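Local coordinates for DNA repair protein RecN (Deinococcus radiodurans, PDB 4ABY) that probably acts in recombinational repair of DNA double-strand breaks as an SMC-like ATPase, represented here by its ATP-binding head domain, at residues Leu40-Ile51 with Arg94-Phe105; Ile76-Gly85 with Leu141-Ile151. All coordinates share one frame; numbering follows the deposited sequence.

Interaction 1: Leu40-Ile51 with Arg94-Phe105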
loop_
_atom_site.group_PDB
_atom_site.type_symbol
_atom_site.label_atom_id
_atom_site.label_comp_id
_atom_site.label_asym_id
_atom_site.label_seq_id
_atom_site.Cartn_x
_atom_site.Cartn_y
_atom_site.Cartn_z
ATOM N N LEU A 40 -7.137 10.279 6.979
ATOM C CA LEU A 40 -6.428 11.530 6.759
ATOM C C LEU A 40 -7.451 12.603 6.396
ATOM O O LEU A 40 -8.008 12.593 5.298
ATOM C CB LEU A 40 -5.404 11.365 5.638
ATOM C CG LEU A 40 -4.641 12.611 5.188
ATOM C CD1 LEU A 40 -3.782 13.158 6.307
ATOM C CD2 LEU A 40 -3.794 12.297 3.972
ATOM N N SER A 41 -7.703 13.516 7.327
ATOM C CA SER A 41 -8.757 14.517 7.179
ATOM C C SER A 41 -8.319 15.711 6.340
ATOM O O SER A 41 -9.104 16.267 5.573
ATOM C CB SER A 41 -9.215 15.014 8.554
ATOM O OG SER A 41 -9.635 13.945 9.384
ATOM N N ARG A 42 -7.063 16.105 6.502
ATOM C CA ARG A 42 -6.555 17.314 5.872
ATOM C C ARG A 42 -5.094 17.135 5.476
ATOM O O ARG A 42 -4.361 16.358 6.092
ATOM C CB ARG A 42 -6.707 18.498 6.829
ATOM C CG ARG A 42 -6.406 19.858 6.232
ATOM C CD ARG A 42 -6.796 20.968 7.203
ATOM N NE ARG A 42 -6.197 22.251 6.844
ATOM C CZ ARG A 42 -6.766 23.143 6.039
ATOM N NH1 ARG A 42 -7.960 22.898 5.505
ATOM N NH2 ARG A 42 -6.142 24.283 5.765
ATOM N N LEU A 43 -4.680 17.854 4.441
ATOM C CA LEU A 43 -3.327 17.740 3.921
ATOM C C LEU A 43 -2.847 19.114 3.502
ATOM O O LEU A 43 -3.490 19.784 2.696
ATOM C CB LEU A 43 -3.308 16.792 2.720
ATOM C CG LEU A 43 -1.973 16.511 2.035
ATOM C CD1 LEU A 43 -0.973 15.910 3.012
ATOM C CD2 LEU A 43 -2.183 15.589 0.849
ATOM N N GLU A 44 -1.721 19.543 4.059
ATOM C CA GLU A 44 -1.182 20.854 3.733
ATOM C C GLU A 44 0.183 20.724 3.084
ATOM O O GLU A 44 1.113 20.182 3.675
ATOM C CB GLU A 44 -1.079 21.725 4.983
ATOM C CG GLU A 44 -2.406 22.010 5.653
ATOM C CD GLU A 44 -2.248 22.892 6.871
ATOM O OE1 GLU A 44 -1.111 23.351 7.122
ATOM O OE2 GLU A 44 -3.254 23.126 7.573
ATOM N N ILE A 45 0.302 21.228 1.864
ATOM C CA ILE A 45 1.559 21.155 1.141
ATOM C C ILE A 45 2.027 22.554 0.785
ATOM O O ILE A 45 1.263 23.351 0.261
ATOM C CB ILE A 45 1.418 20.321 -0.147
ATOM C CG1 ILE A 45 0.960 18.898 0.178
ATOM C CG2 ILE A 45 2.729 20.283 -0.904
ATOM C CD1 ILE A 45 0.605 18.082 -1.044
ATOM N N ARG A 46 3.285 22.853 1.076
ATOM C CA ARG A 46 3.834 24.159 0.749
ATOM C C ARG A 46 5.155 24.022 -0.004
ATOM O O ARG A 46 6.045 23.286 0.412
ATOM C CB ARG A 46 4.008 25.004 2.015
ATOM C CG ARG A 46 4.351 26.463 1.750
ATOM C CD ARG A 46 4.597 27.215 3.050
ATOM N NE ARG A 46 5.589 26.539 3.887
ATOM C CZ ARG A 46 6.906 26.718 3.790
ATOM N NH1 ARG A 46 7.400 27.557 2.890
ATOM N NH2 ARG A 46 7.731 26.054 4.592
ATOM N N ASN A 47 5.255 24.725 -1.126
ATOM C CA ASN A 47 6.449 24.716 -1.959
ATOM C C ASN A 47 6.911 23.328 -2.369
ATOM O O ASN A 47 8.097 23.023 -2.302
ATOM C CB ASN A 47 7.585 25.466 -1.269
ATOM C CG ASN A 47 7.327 26.956 -1.184
ATOM O OD1 ASN A 47 6.577 27.513 -1.986
ATOM N ND2 ASN A 47 7.951 27.612 -0.212
ATOM N N LEU A 48 5.974 22.491 -2.801
ATOM C CA LEU A 48 6.318 21.181 -3.342
ATOM C C LEU A 48 6.010 21.127 -4.837
ATOM O O LEU A 48 4.849 21.190 -5.246
ATOM C CB LEU A 48 5.571 20.072 -2.595
ATOM C CG LEU A 48 5.984 18.619 -2.846
ATOM C CD1 LEU A 48 5.474 17.736 -1.731
ATOM C CD2 LEU A 48 5.493 18.110 -4.192
ATOM N N ALA A 49 7.059 21.019 -5.648
ATOM C CA ALA A 49 6.918 20.906 -7.098
ATOM C C ALA A 49 6.158 22.072 -7.719
ATOM O O ALA A 49 6.668 23.189 -7.785
ATOM C CB ALA A 49 6.261 19.596 -7.464
ATOM N N THR A 50 4.944 21.801 -8.186
ATOM C CA THR A 50 4.123 22.818 -8.838
ATOM C C THR A 50 3.122 23.429 -7.865
ATOM O O THR A 50 2.146 24.059 -8.271
ATOM C CB THR A 50 3.333 22.228 -10.018
ATOM O OG1 THR A 50 2.401 21.257 -9.528
ATOM C CG2 THR A 50 4.271 21.569 -11.006
ATOM N N ILE A 51 3.373 23.238 -6.575
ATOM C CA ILE A 51 2.440 23.659 -5.545
ATOM C C ILE A 51 3.065 24.693 -4.627
ATOM O O ILE A 51 3.981 24.388 -3.867
ATOM C CB ILE A 51 1.996 22.466 -4.695
ATOM C CG1 ILE A 51 1.307 21.422 -5.572
ATOM C CG2 ILE A 51 1.078 22.914 -3.582
ATOM C CD1 ILE A 51 1.039 20.119 -4.858
ATOM N N ARG A 94 9.992 23.013 -4.416
ATOM C CA ARG A 94 9.604 23.868 -5.532
ATOM C C ARG A 94 10.810 24.537 -6.185
ATOM O O ARG A 94 11.805 24.819 -5.522
ATOM C CB ARG A 94 8.592 24.921 -5.077
ATOM C CG ARG A 94 7.994 25.716 -6.216
ATOM C CD ARG A 94 6.884 26.621 -5.741
ATOM N NE ARG A 94 6.428 27.513 -6.801
ATOM C CZ ARG A 94 5.698 27.121 -7.837
ATOM N NH1 ARG A 94 5.350 25.849 -7.958
ATOM N NH2 ARG A 94 5.324 27.996 -8.755
ATOM N N SER A 95 10.710 24.788 -7.487
ATOM C CA SER A 95 11.831 25.274 -8.288
ATOM C C SER A 95 12.614 26.421 -7.653
ATOM O O SER A 95 13.816 26.291 -7.404
ATOM C CB SER A 95 11.359 25.682 -9.680
ATOM O OG SER A 95 12.436 26.208 -10.435
ATOM N N GLY A 96 11.950 27.543 -7.400
ATOM C CA GLY A 96 12.639 28.700 -6.856
ATOM C C GLY A 96 12.401 28.940 -5.377
ATOM O O GLY A 96 12.308 30.085 -4.936
ATOM N N GLU A 97 12.299 27.865 -4.603
ATOM C CA GLU A 97 12.013 27.997 -3.179
ATOM C C GLU A 97 13.110 27.391 -2.311
ATOM O O GLU A 97 13.903 26.571 -2.773
ATOM C CB GLU A 97 10.651 27.390 -2.832
ATOM C CG GLU A 97 9.468 28.055 -3.532
ATOM C CD GLU A 97 9.204 29.474 -3.050
ATOM O OE1 GLU A 97 9.457 29.762 -1.859
ATOM O OE2 GLU A 97 8.730 30.297 -3.865
ATOM N N LYS A 98 13.148 27.808 -1.049
ATOM C CA LYS A 98 14.225 27.429 -0.144
ATOM C C LYS A 98 13.879 26.180 0.653
ATOM O O LYS A 98 14.767 25.425 1.043
ATOM C CB LYS A 98 14.561 28.585 0.804
ATOM C CG LYS A 98 13.334 29.251 1.430
ATOM C CD LYS A 98 13.711 30.268 2.508
ATOM C CE LYS A 98 12.509 31.109 2.920
ATOM N NZ LYS A 98 12.014 31.956 1.798
ATOM N N GLU A 99 12.592 25.963 0.898
ATOM C CA GLU A 99 12.178 24.800 1.672
ATOM C C GLU A 99 10.701 24.467 1.526
ATOM O O GLU A 99 9.873 25.349 1.314
ATOM C CB GLU A 99 12.515 25.000 3.144
ATOM C CG GLU A 99 11.617 25.978 3.860
ATOM C CD GLU A 99 12.008 26.132 5.310
ATOM O OE1 GLU A 99 13.223 26.074 5.601
ATOM O OE2 GLU A 99 11.109 26.305 6.161
ATOM N N LEU A 100 10.385 23.182 1.646
ATOM C CA LEU A 100 9.010 22.719 1.548
ATOM C C LEU A 100 8.528 22.155 2.875
ATOM O O LEU A 100 9.328 21.809 3.740
ATOM C CB LEU A 100 8.860 21.674 0.436
ATOM C CG LEU A 100 9.472 20.277 0.572
ATOM C CD1 LEU A 100 8.738 19.428 1.593
ATOM C CD2 LEU A 100 9.437 19.594 -0.778
ATOM N N LEU A 101 7.212 22.058 3.020
ATOM C CA LEU A 101 6.610 21.556 4.242
ATOM C C LEU A 101 5.387 20.723 3.909
ATOM O O LEU A 101 4.578 21.112 3.073
ATOM C CB LEU A 101 6.200 22.721 5.141
ATOM C CG LEU A 101 5.353 22.354 6.358
ATOM C CD1 LEU A 101 6.241 21.923 7.508
ATOM C CD2 LEU A 101 4.492 23.529 6.756
ATOM N N VAL A 102 5.250 19.580 4.568
ATOM C CA VAL A 102 4.085 18.731 4.374
ATOM C C VAL A 102 3.450 18.378 5.708
ATOM O O VAL A 102 4.019 17.625 6.488
ATOM C CB VAL A 102 4.454 17.431 3.657
ATOM C CG1 VAL A 102 3.215 16.584 3.439
ATOM C CG2 VAL A 102 5.142 17.732 2.335
ATOM N N THR A 103 2.269 18.925 5.969
ATOM C CA THR A 103 1.552 18.632 7.203
ATOM C C THR A 103 0.312 17.787 6.911
ATOM O O THR A 103 -0.432 18.067 5.970
ATOM C CB THR A 103 1.133 19.926 7.938
ATOM O OG1 THR A 103 2.215 20.866 7.920
ATOM C CG2 THR A 103 0.748 19.630 9.381
ATOM N N GLY A 104 0.098 16.750 7.715
ATOM C CA GLY A 104 -1.073 15.903 7.567
ATOM C C GLY A 104 -1.851 15.755 8.860
ATOM O O GLY A 104 -1.259 15.594 9.927
ATOM N N PHE A 105 -3.178 15.801 8.771
ATOM C CA PHE A 105 -4.024 15.703 9.961
ATOM C C PHE A 105 -4.984 14.523 9.901
ATOM O O PHE A 105 -5.739 14.378 8.946
ATOM C CB PHE A 105 -4.823 16.991 10.150
ATOM C CG PHE A 105 -3.976 18.220 10.227
ATOM C CD1 PHE A 105 -3.458 18.787 9.074
ATOM C CD2 PHE A 105 -3.694 18.807 11.448
ATOM C CE1 PHE A 105 -2.676 19.922 9.131
ATOM C CE2 PHE A 105 -2.913 19.945 11.513
ATOM C CZ PHE A 105 -2.403 20.503 10.351
#
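Glu44 and Thr103 run alongside each other, with their CB atoms 4.1 Å apart. The carboxylate of Glu44 reaches the ring of Phe105. Its OE2 comes within 3.6 Å of Phe105 CE1, the two planes 48° apart. CG of Glu44 lies anti to the carbonyl carbon (chi1 -62°) and the chain runs straight on, which carries OE2 to Arg42. Arg42 NE bonds to the anti lone pair of that oxygen in the guanidinium plane, a salt bridge along one strand. With an alanine in place of Glu44, Arg42 would probably lose this partner and the Phe105 ring its neighbour at CE1. Strands 42-46 and 99-105 are antiparallel neighbours in the antiparallel sheet of the ATPase head. Arg42, Glu44, Thr103 and Phe105 share one face; Leu43, Ile45 and Val102 are on the opposite one, toward helix 69-83. In a classic beta bulge, Phe105 O accepts from both Ser41 N (2.7 Å) and Arg42 N (3.3 Å). Arg46 NH2 and Glu99 OE2 form a long salt bridge, and Glu99 also pairs with Arg120. The Asn47 amide stacks on the Glu97 carboxylate, planes 22° apart. Arg94 N donates to Asn47 O at 2.8 Å, and Arg94 NH1 weakly to Ala49 O.

Interaction 2: Ile76-Gly85 with Leu141-Ile151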
loop_
_atom_site.group_PDB
_atom_site.type_symbol
_atom_site.label_atom_id
_atom_site.label_comp_id
_atom_site.label_asym_id
_atom_site.label_seq_id
_atom_site.Cartn_x
_atom_site.Cartn_y
_atom_site.Cartn_z
ATOM N N ILE A 76 -0.432 13.083 -3.684
ATOM C CA ILE A 76 -0.813 11.834 -3.046
ATOM C C ILE A 76 0.308 10.818 -2.882
ATOM O O ILE A 76 0.382 10.127 -1.870
ATOM C CB ILE A 76 -1.945 11.172 -3.806
ATOM C CG1 ILE A 76 -3.118 12.136 -3.886
ATOM C CG2 ILE A 76 -2.364 9.892 -3.125
ATOM C CD1 ILE A 76 -3.606 12.541 -2.540
ATOM N N VAL A 77 1.168 10.706 -3.881
ATOM C CA VAL A 77 2.261 9.761 -3.783
ATOM C C VAL A 77 3.500 10.450 -3.224
ATOM O O VAL A 77 4.059 10.010 -2.225
ATOM C CB VAL A 77 2.573 9.084 -5.128
ATOM C CG1 VAL A 77 3.603 7.991 -4.943
ATOM C CG2 VAL A 77 1.304 8.511 -5.722
ATOM N N ASP A 78 3.910 11.544 -3.859
ATOM C CA ASP A 78 5.136 12.241 -3.485
ATOM C C ASP A 78 5.070 12.887 -2.109
ATOM O O ASP A 78 5.954 12.685 -1.285
ATOM C CB ASP A 78 5.503 13.285 -4.540
ATOM C CG ASP A 78 5.971 12.656 -5.839
ATOM O OD1 ASP A 78 6.331 11.461 -5.823
ATOM O OD2 ASP A 78 5.988 13.355 -6.874
ATOM N N ALA A 79 4.026 13.668 -1.860
ATOM C CA ALA A 79 3.881 14.350 -0.577
ATOM C C ALA A 79 3.661 13.360 0.557
ATOM O O ALA A 79 4.434 13.324 1.505
ATOM C CB ALA A 79 2.750 15.356 -0.624
ATOM N N LEU A 80 2.607 12.558 0.462
ATOM C CA LEU A 80 2.322 11.581 1.506
ATOM C C LEU A 80 3.525 10.675 1.761
ATOM O O LEU A 80 3.714 10.181 2.868
ATOM C CB LEU A 80 1.089 10.747 1.156
ATOM C CG LEU A 80 -0.240 11.496 1.116
ATOM C CD1 LEU A 80 -1.364 10.553 0.745
ATOM C CD2 LEU A 80 -0.519 12.157 2.448
ATOM N N GLY A 81 4.338 10.462 0.735
ATOM C CA GLY A 81 5.519 9.635 0.878
ATOM C C GLY A 81 6.458 10.194 1.928
ATOM O O GLY A 81 7.075 9.449 2.690
ATOM N N LEU A 82 6.563 11.518 1.963
ATOM C CA LEU A 82 7.397 12.197 2.942
ATOM C C LEU A 82 6.888 11.961 4.359
ATOM O O LEU A 82 7.677 11.787 5.283
ATOM C CB LEU A 82 7.447 13.691 2.649
ATOM C CG LEU A 82 8.064 14.106 1.317
ATOM C CD1 LEU A 82 7.865 15.594 1.109
ATOM C CD2 LEU A 82 9.536 13.752 1.268
ATOM N N LEU A 83 5.570 11.957 4.530
ATOM C CA LEU A 83 4.977 11.697 5.835
ATOM C C LEU A 83 5.255 10.271 6.285
ATOM O O LEU A 83 5.311 9.994 7.477
ATOM C CB LEU A 83 3.471 11.940 5.805
ATOM C CG LEU A 83 3.021 13.370 5.536
ATOM C CD1 LEU A 83 1.523 13.477 5.713
ATOM C CD2 LEU A 83 3.733 14.327 6.468
ATOM N N LEU A 84 5.421 9.366 5.325
ATOM C CA LEU A 84 5.694 7.970 5.637
ATOM C C LEU A 84 7.115 7.783 6.151
ATOM O O LEU A 84 7.477 6.709 6.637
ATOM C CB LEU A 84 5.476 7.092 4.407
ATOM C CG LEU A 84 4.222 6.222 4.387
ATOM C CD1 LEU A 84 4.382 5.136 3.342
ATOM C CD2 LEU A 84 3.991 5.602 5.745
ATOM N N GLY A 85 7.920 8.831 6.044
ATOM C CA GLY A 85 9.301 8.758 6.468
ATOM C C GLY A 85 10.159 8.311 5.312
ATOM O O GLY A 85 11.218 7.708 5.501
ATOM N N LEU A 141 8.892 8.907 12.834
ATOM C CA LEU A 141 7.864 9.320 11.892
ATOM C C LEU A 141 7.411 8.107 11.098
ATOM O O LEU A 141 6.221 7.911 10.871
ATOM C CB LEU A 141 8.408 10.392 10.944
ATOM C CG LEU A 141 7.473 10.969 9.878
ATOM C CD1 LEU A 141 6.240 11.581 10.513
ATOM C CD2 LEU A 141 8.204 11.996 9.042
ATOM N N GLN A 142 8.375 7.289 10.690
ATOM C CA GLN A 142 8.087 6.081 9.927
ATOM C C GLN A 142 7.230 5.110 10.715
ATOM O O GLN A 142 6.222 4.613 10.219
ATOM C CB GLN A 142 9.384 5.389 9.533
ATOM C CG GLN A 142 10.206 6.154 8.543
ATOM C CD GLN A 142 11.544 5.507 8.305
ATOM O OE1 GLN A 142 12.344 5.991 7.505
ATOM N NE2 GLN A 142 11.801 4.403 9.002
ATOM N N GLU A 143 7.642 4.833 11.945
ATOM C CA GLU A 143 6.934 3.875 12.782
ATOM C C GLU A 143 5.516 4.338 13.074
ATOM O O GLU A 143 4.598 3.523 13.172
ATOM C CB GLU A 143 7.697 3.630 14.085
ATOM C CG GLU A 143 9.100 3.078 13.865
ATOM C CD GLU A 143 9.865 2.874 15.156
ATOM O OE1 GLU A 143 9.497 3.501 16.174
ATOM O OE2 GLU A 143 10.838 2.089 15.150
ATOM N N TRP A 144 5.338 5.650 13.202
ATOM C CA TRP A 144 4.028 6.204 13.509
ATOM C C TRP A 144 3.143 6.261 12.276
ATOM O O TRP A 144 1.993 5.831 12.309
ATOM C CB TRP A 144 4.148 7.594 14.136
ATOM C CG TRP A 144 2.815 8.184 14.490
ATOM C CD1 TRP A 144 2.169 8.089 15.688
ATOM C CD2 TRP A 144 1.957 8.940 13.631
ATOM N NE1 TRP A 144 0.966 8.745 15.629
ATOM C CE2 TRP A 144 0.811 9.278 14.377
ATOM C CE3 TRP A 144 2.050 9.370 12.303
ATOM C CZ2 TRP A 144 -0.235 10.025 13.841
ATOM C CZ3 TRP A 144 1.009 10.111 11.771
ATOM C CH2 TRP A 144 -0.118 10.430 12.538
ATOM N N ALA A 145 3.688 6.788 11.187
ATOM C CA ALA A 145 2.932 6.952 9.949
ATOM C C ALA A 145 2.613 5.625 9.254
ATOM O O ALA A 145 1.635 5.524 8.522
ATOM C CB ALA A 145 3.665 7.890 9.000
ATOM N N GLN A 146 3.441 4.609 9.482
ATOM C CA GLN A 146 3.197 3.294 8.898
ATOM C C GLN A 146 2.010 2.595 9.548
ATOM O O GLN A 146 1.615 1.504 9.134
ATOM C CB GLN A 146 4.439 2.414 9.005
ATOM C CG GLN A 146 5.542 2.789 8.042
ATOM C CD GLN A 146 6.807 2.008 8.297
ATOM O OE1 GLN A 146 6.928 1.316 9.309
ATOM N NE2 GLN A 146 7.765 2.115 7.382
ATOM N N GLY A 147 1.450 3.220 10.576
ATOM C CA GLY A 147 0.243 2.711 11.192
ATOM C C GLY A 147 -0.967 3.435 10.640
ATOM O O GLY A 147 -2.106 3.078 10.937
ATOM N N ARG A 148 -0.713 4.455 9.825
ATOM C CA ARG A 148 -1.770 5.306 9.293
ATOM C C ARG A 148 -1.852 5.234 7.769
ATOM O O ARG A 148 -2.940 5.157 7.197
ATOM C CB ARG A 148 -1.546 6.762 9.715
ATOM C CG ARG A 148 -1.437 7.004 11.216
ATOM C CD ARG A 148 -2.694 6.585 11.956
ATOM N NE ARG A 148 -2.792 7.200 13.279
ATOM C CZ ARG A 148 -2.112 6.797 14.353
ATOM N NH1 ARG A 148 -1.262 5.778 14.266
ATOM N NH2 ARG A 148 -2.275 7.418 15.516
ATOM N N LEU A 149 -0.691 5.269 7.122
ATOM C CA LEU A 149 -0.608 5.317 5.668
ATOM C C LEU A 149 -0.003 4.061 5.062
ATOM O O LEU A 149 0.862 3.421 5.651
ATOM C CB LEU A 149 0.230 6.513 5.225
ATOM C CG LEU A 149 -0.496 7.811 4.883
ATOM C CD1 LEU A 149 0.508 8.834 4.387
ATOM C CD2 LEU A 149 -1.560 7.557 3.832
ATOM N N THR A 150 -0.459 3.727 3.863
ATOM C CA THR A 150 0.158 2.688 3.055
ATOM C C THR A 150 0.178 3.174 1.618
ATOM O O THR A 150 -0.874 3.342 1.012
ATOM C CB THR A 150 -0.645 1.388 3.098
ATOM O OG1 THR A 150 -0.596 0.833 4.415
ATOM C CG2 THR A 150 -0.070 0.394 2.121
ATOM N N ILE A 151 1.359 3.429 1.073
ATOM C CA ILE A 151 1.454 3.795 -0.333
ATOM C C ILE A 151 1.955 2.606 -1.134
ATOM O O ILE A 151 3.012 2.058 -0.833
ATOM C CB ILE A 151 2.397 4.978 -0.565
ATOM C CG1 ILE A 151 1.759 6.277 -0.078
ATOM C CG2 ILE A 151 2.739 5.095 -2.036
ATOM C CD1 ILE A 151 2.019 6.576 1.364
#
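Leu84 lays its branched end over Ile151 and Leu149. Its CD1 packs against Ile151 CD1 as the two side chains pass in opposing senses. CD2 takes the other side and lies 3.9 Å from Leu149 CB. The same methyl also covers the end of helix 138-145 at Ala145 and Gln146. This is helix-on-sheet packing in a P-loop NTPase core. Helix 69-83 begins within the predicted ATP-binding loop, and strand 149-152 is the outermost strand on one side of the mixed sheet in this chain. Strand 318-321 lies next to it, and its Val320 touches Ile76, Leu80 and Ile151. One turn back along the helix, Leu80 and Leu149 meet nearly perpendicular, Leu80 CB to Leu149 CD1 at 3.8 Å. Farther back, Val77 CG1 meets Ile151 CG2 at 4.2 Å. The helix finishes in a Schellman motif at Gly85. Its positive phi (90°) suits glycine, and a CB there would clash with Gln142 CG. Leu141 projects toward the helix end, its CG anti to the backbone N (chi1 -180°). This sets CG and CD1 beside Leu83 O, which therefore faces carbon atoms of Leu141 and Ala145. Next to it, Gln142 CA makes a CA-H...O contact to Leu84 O at 3.4 Å.

Overall arrangement
Helix 69-83 joins the two contacts, whose centres lie 14 Å apart. Leu80 on the helix and Leu84 just after it reach the strand and helix of interaction 2. Leu80 serves both contacts, since its CD2 also packs on Leu40 CD2 of interaction 1 at 3.6 Å. Ala79 and Leu82 pack against the strands of interaction 1: Ile45 CD1 lies 3.5 Å from Ala79 CB, and Val102 CG2 3.7 Å from Leu82 CD1. The helix thus sits between the antiparallel sheet and the mixed sheet. Its first turns belong to the predicted ATP site. The side chain of Leu48 in interaction 1 comes within about 4 Å of that of Ser74. Val77 of interaction 2 sits one turn after Lys73 on the same helix.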